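Local coordinates for protein aromatic-amino-acid:2-oxoglutarate transaminase (PDB 6HND) that probably transfers amino groups between aromatic amino acids, and perhaps 2-aminoadipate, and 2-oxo acids, using pyridoxal 5'-phosphate as its cofactor, at residues Leu139-Phe142 / Ala143-Phe146; Glu326-Thr330 / Gly331-Arg335. All coordinates share one frame; numbering follows the deposited sequence.

Contact 1. Residues Leu139-Phe142 / Ala143-Phe146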
# COMPACT_ATOMS: atom_id res chain seq x y z
N LEU B 139 4.04 -1.69 17.00
CA LEU B 139 4.89 -2.22 15.90
C LEU B 139 5.99 -1.20 15.66
O LEU B 139 7.12 -1.64 15.38
CB LEU B 139 4.08 -2.49 14.64
CG LEU B 139 4.89 -3.11 13.51
CD1 LEU B 139 5.50 -4.44 13.93
CD2 LEU B 139 4.06 -3.27 12.24
N LEU B 140 5.64 0.10 15.70
CA LEU B 140 6.63 1.19 15.61
C LEU B 140 7.62 1.02 16.77
O LEU B 140 8.80 1.02 16.48
CB LEU B 140 5.95 2.56 15.66
CG LEU B 140 5.27 3.00 14.36
CD1 LEU B 140 4.44 4.27 14.60
CD2 LEU B 140 6.29 3.22 13.23
N GLN B 141 7.15 0.80 18.02
CA GLN B 141 8.08 0.66 19.18
C GLN B 141 8.99 -0.56 18.95
O GLN B 141 10.22 -0.40 19.14
CB GLN B 141 7.39 0.57 20.55
CG GLN B 141 8.35 0.83 21.72
CD GLN B 141 9.19 2.09 21.55
OE1 GLN B 141 8.69 3.15 21.20
NE2 GLN B 141 10.49 2.00 21.74
N PHE B 142 8.44 -1.70 18.52
CA PHE B 142 9.27 -2.91 18.27
C PHE B 142 10.37 -2.58 17.26
O PHE B 142 11.51 -2.96 17.52
CB PHE B 142 8.46 -4.09 17.75
CG PHE B 142 9.33 -5.11 17.07
CD1 PHE B 142 10.00 -6.05 17.81
CD2 PHE B 142 9.50 -5.09 15.70
CE1 PHE B 142 10.81 -6.98 17.19
CE2 PHE B 142 10.32 -6.01 15.08
CZ PHE B 142 10.98 -6.94 15.83
N ALA B 143 10.04 -1.89 16.17
CA ALA B 143 11.04 -1.49 15.14
C ALA B 143 12.09 -0.55 15.76
O ALA B 143 13.27 -0.76 15.45
CB ALA B 143 10.38 -0.87 13.91
N ARG B 144 11.72 0.44 16.60
CA ARG B 144 12.73 1.28 17.31
C ARG B 144 13.68 0.36 18.10
O ARG B 144 14.89 0.47 17.93
CB ARG B 144 12.11 2.31 18.26
CG ARG B 144 11.33 3.41 17.55
CD ARG B 144 10.75 4.50 18.45
NE ARG B 144 9.80 5.30 17.67
CZ ARG B 144 8.47 5.25 17.76
NH1 ARG B 144 7.85 4.48 18.63
NH2 ARG B 144 7.74 6.02 16.96
N ASP B 145 13.12 -0.51 18.94
CA ASP B 145 13.88 -1.36 19.89
C ASP B 145 14.83 -2.27 19.12
O ASP B 145 15.99 -2.41 19.55
CB ASP B 145 12.90 -2.13 20.78
CG ASP B 145 12.17 -1.24 21.78
OD1 ASP B 145 12.56 -0.08 21.91
OD2 ASP B 145 11.19 -1.70 22.42
N PHE B 146 14.36 -2.83 17.99
CA PHE B 146 15.11 -3.75 17.11
C PHE B 146 16.30 -3.01 16.52
O PHE B 146 17.40 -3.58 16.49
CB PHE B 146 14.20 -4.31 16.01
CG PHE B 146 14.87 -5.29 15.08
CD1 PHE B 146 15.14 -6.59 15.49
CD2 PHE B 146 15.19 -4.93 13.78
CE1 PHE B 146 15.76 -7.49 14.64
CE2 PHE B 146 15.81 -5.84 12.93
CZ PHE B 146 16.09 -7.11 13.36
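The side-chain amide of Q141 gives NE2 to OD1 of D145, one turn further along the helix, at 2.9 Å, while its OE1 takes a hydrogen from NH1 of R144 at 3.0 Å. One amide therefore serves as donor and acceptor at once, linking the acid to the base. Neither bond is straight, with N-H...O angles of 145° and 149°. OD1 of D145 lies close to the plane of the Q141 amide, yet the bond meets OD1 from above the carboxylate's own plane, the two planes being well turned from each other. At the other end NH1 comes in above the carbonyl plane of Q141, and the amide and guanidinium planes are moderately inclined to each other. The bend at chi2 of Q141 brings the amide back over the next turn, although its CB sets out away from it. R144 keeps its chain extended from CG to NE and crosses Q141 nearly at right angles, laying one guanidinium face over the backbone of L140.

Alongside this polar trio the backbone keeps the i to i+4 alpha-helical bond, for example from D145 N to Q141 O at 2.9 Å. F142 and F146 lie side by side and point the same way. Their ring planes are 24° apart, but the centroids are separated by 5.8 Å, so there is little overlap; CB of F146 instead sits over one face of F142, near its rim, 4.2 Å from CZ.

These residues belong to helix 137-151. L139 and F142 pack on helix 375-388, F142, D145 and F146 reach helix 392-418, and L140 meets strand 158-163, where OD1 of N159 accepts a further bond from NH2 of R144.

Contact 2. Residues Glu326-Thr330 / Gly331-Arg335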
# COMPACT_ATOMS: atom_id res chain seq x y z
N GLU B 326 24.85 4.00 11.80
CA GLU B 326 25.79 3.95 12.94
C GLU B 326 26.88 5.00 12.72
O GLU B 326 27.48 5.38 13.70
CB GLU B 326 26.32 2.53 13.13
CG GLU B 326 25.23 1.60 13.61
CD GLU B 326 25.55 0.12 13.61
OE1 GLU B 326 26.36 -0.27 14.43
OE2 GLU B 326 24.95 -0.63 12.82
N LEU B 327 27.07 5.46 11.48
CA LEU B 327 28.04 6.52 11.11
C LEU B 327 27.38 7.89 11.09
O LEU B 327 28.10 8.89 11.25
CB LEU B 327 28.61 6.19 9.72
CG LEU B 327 29.24 4.81 9.61
CD1 LEU B 327 29.88 4.64 8.26
CD2 LEU B 327 30.27 4.60 10.71
N ASP B 328 26.08 7.92 10.85
CA ASP B 328 25.28 9.14 10.58
C ASP B 328 25.14 9.93 11.88
O ASP B 328 24.76 9.33 12.92
CB ASP B 328 23.93 8.78 9.96
CG ASP B 328 23.16 9.94 9.37
OD1 ASP B 328 23.80 11.00 9.09
OD2 ASP B 328 21.94 9.76 9.15
N THR B 329 25.47 11.22 11.83
CA THR B 329 25.31 12.19 12.94
C THR B 329 24.21 13.22 12.62
O THR B 329 23.77 13.88 13.58
CB THR B 329 26.65 12.86 13.25
OG1 THR B 329 27.16 13.47 12.07
CG2 THR B 329 27.66 11.87 13.80
N THR B 330 23.76 13.35 11.35
CA THR B 330 22.92 14.49 10.88
C THR B 330 21.60 14.03 10.26
O THR B 330 20.76 14.90 10.03
CB THR B 330 23.68 15.31 9.84
OG1 THR B 330 23.88 14.47 8.71
CG2 THR B 330 24.99 15.84 10.38
N GLY B 331 21.40 12.74 10.01
CA GLY B 331 20.16 12.24 9.39
C GLY B 331 20.26 12.24 7.87
O GLY B 331 19.22 12.36 7.22
N ARG B 332 21.47 12.08 7.33
CA ARG B 332 21.71 12.09 5.86
C ARG B 332 21.48 10.67 5.31
O ARG B 332 21.40 10.51 4.07
CB ARG B 332 23.10 12.69 5.67
CG ARG B 332 23.93 12.21 4.50
CD ARG B 332 25.38 12.60 4.73
NE ARG B 332 25.56 14.02 5.05
CZ ARG B 332 25.47 15.02 4.19
NH1 ARG B 332 25.15 14.79 2.92
NH2 ARG B 332 25.69 16.26 4.57
N VAL B 333 21.36 9.69 6.21
CA VAL B 333 21.05 8.26 5.90
C VAL B 333 19.56 7.99 6.12
O VAL B 333 19.01 8.33 7.22
CB VAL B 333 21.88 7.31 6.77
CG1 VAL B 333 21.48 5.85 6.60
CG2 VAL B 333 23.36 7.50 6.48
N LEU B 334 18.96 7.29 5.16
CA LEU B 334 17.63 6.66 5.33
C LEU B 334 17.82 5.16 5.16
O LEU B 334 18.25 4.73 4.07
CB LEU B 334 16.69 7.24 4.26
CG LEU B 334 15.23 6.81 4.37
CD1 LEU B 334 14.34 7.82 3.67
CD2 LEU B 334 15.03 5.41 3.79
N ARG B 335 17.53 4.38 6.20
CA ARG B 335 17.66 2.89 6.13
C ARG B 335 16.31 2.26 5.75
O ARG B 335 15.29 2.55 6.43
CB ARG B 335 18.15 2.29 7.44
CG ARG B 335 18.18 0.77 7.41
CD ARG B 335 18.58 0.17 8.75
NE ARG B 335 18.64 -1.28 8.77
CZ ARG B 335 19.63 -2.03 8.30
NH1 ARG B 335 20.66 -1.46 7.70
NH2 ARG B 335 19.56 -3.35 8.41
O HOH W 1 19.62 8.51 9.92
O HOH W 2 26.39 13.89 7.88
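The chain turns back at T330-G331, where G331 adopts phi 89° and psi 29°, and straightens into a strand from V333. D328 fills the inside of this bend. Its CG stands anti to the backbone N (chi1 -167°), which directs the carboxylate at the amides that follow. OD1 accepts from T330 N at 3.3 Å, above the carboxylate plane, and from R332 N at 3.1 Å on its syn lone pair; a weak bond from G331 N adds to these. The bond from T330, two residues on, defines an Asx turn. OD2 takes V333 N at 3.0 Å, from the opposite face to T330 N, and water 1 at 2.7 Å, which also donates to V333 O. CG2 of V333 lies 3.8 Å from CB of D328. T330 and R332 run alongside each other, and water 2 joins T330 OG1 to NE of R332, meeting the guanidinium edge in its plane. Farther out, NH1 of R332 bonds F275 O and NH2 pairs with D274. With Y267 OH also bonded to OD1, the buried carboxylate is surrounded by donors, which probably stabilises its negative charge and fixes the bend leading into the strand.

In the fold
From the N terminus, contact 1 comes first, inside helix 137-151; contact 2 follows nearly two hundred residues later, where the loop after helix 312-319 enters strand 333-338. Each is local and closes no long loop: contact 1 spans single helical turns, contact 2 one tight bend. They run in series, neither nested nor crossing. Their centres are 18 Å apart and their nearest atoms about 6 Å, without touching. Helix 137-151 nevertheless joins the two regions, since I147 and H151, beyond contact 1, pack on R335, and H151 bonds E326. Contact 1 packs against strand 158-163, outermost within this chain in the mixed sheet, and contact 2 leads into strand 333-338 within it.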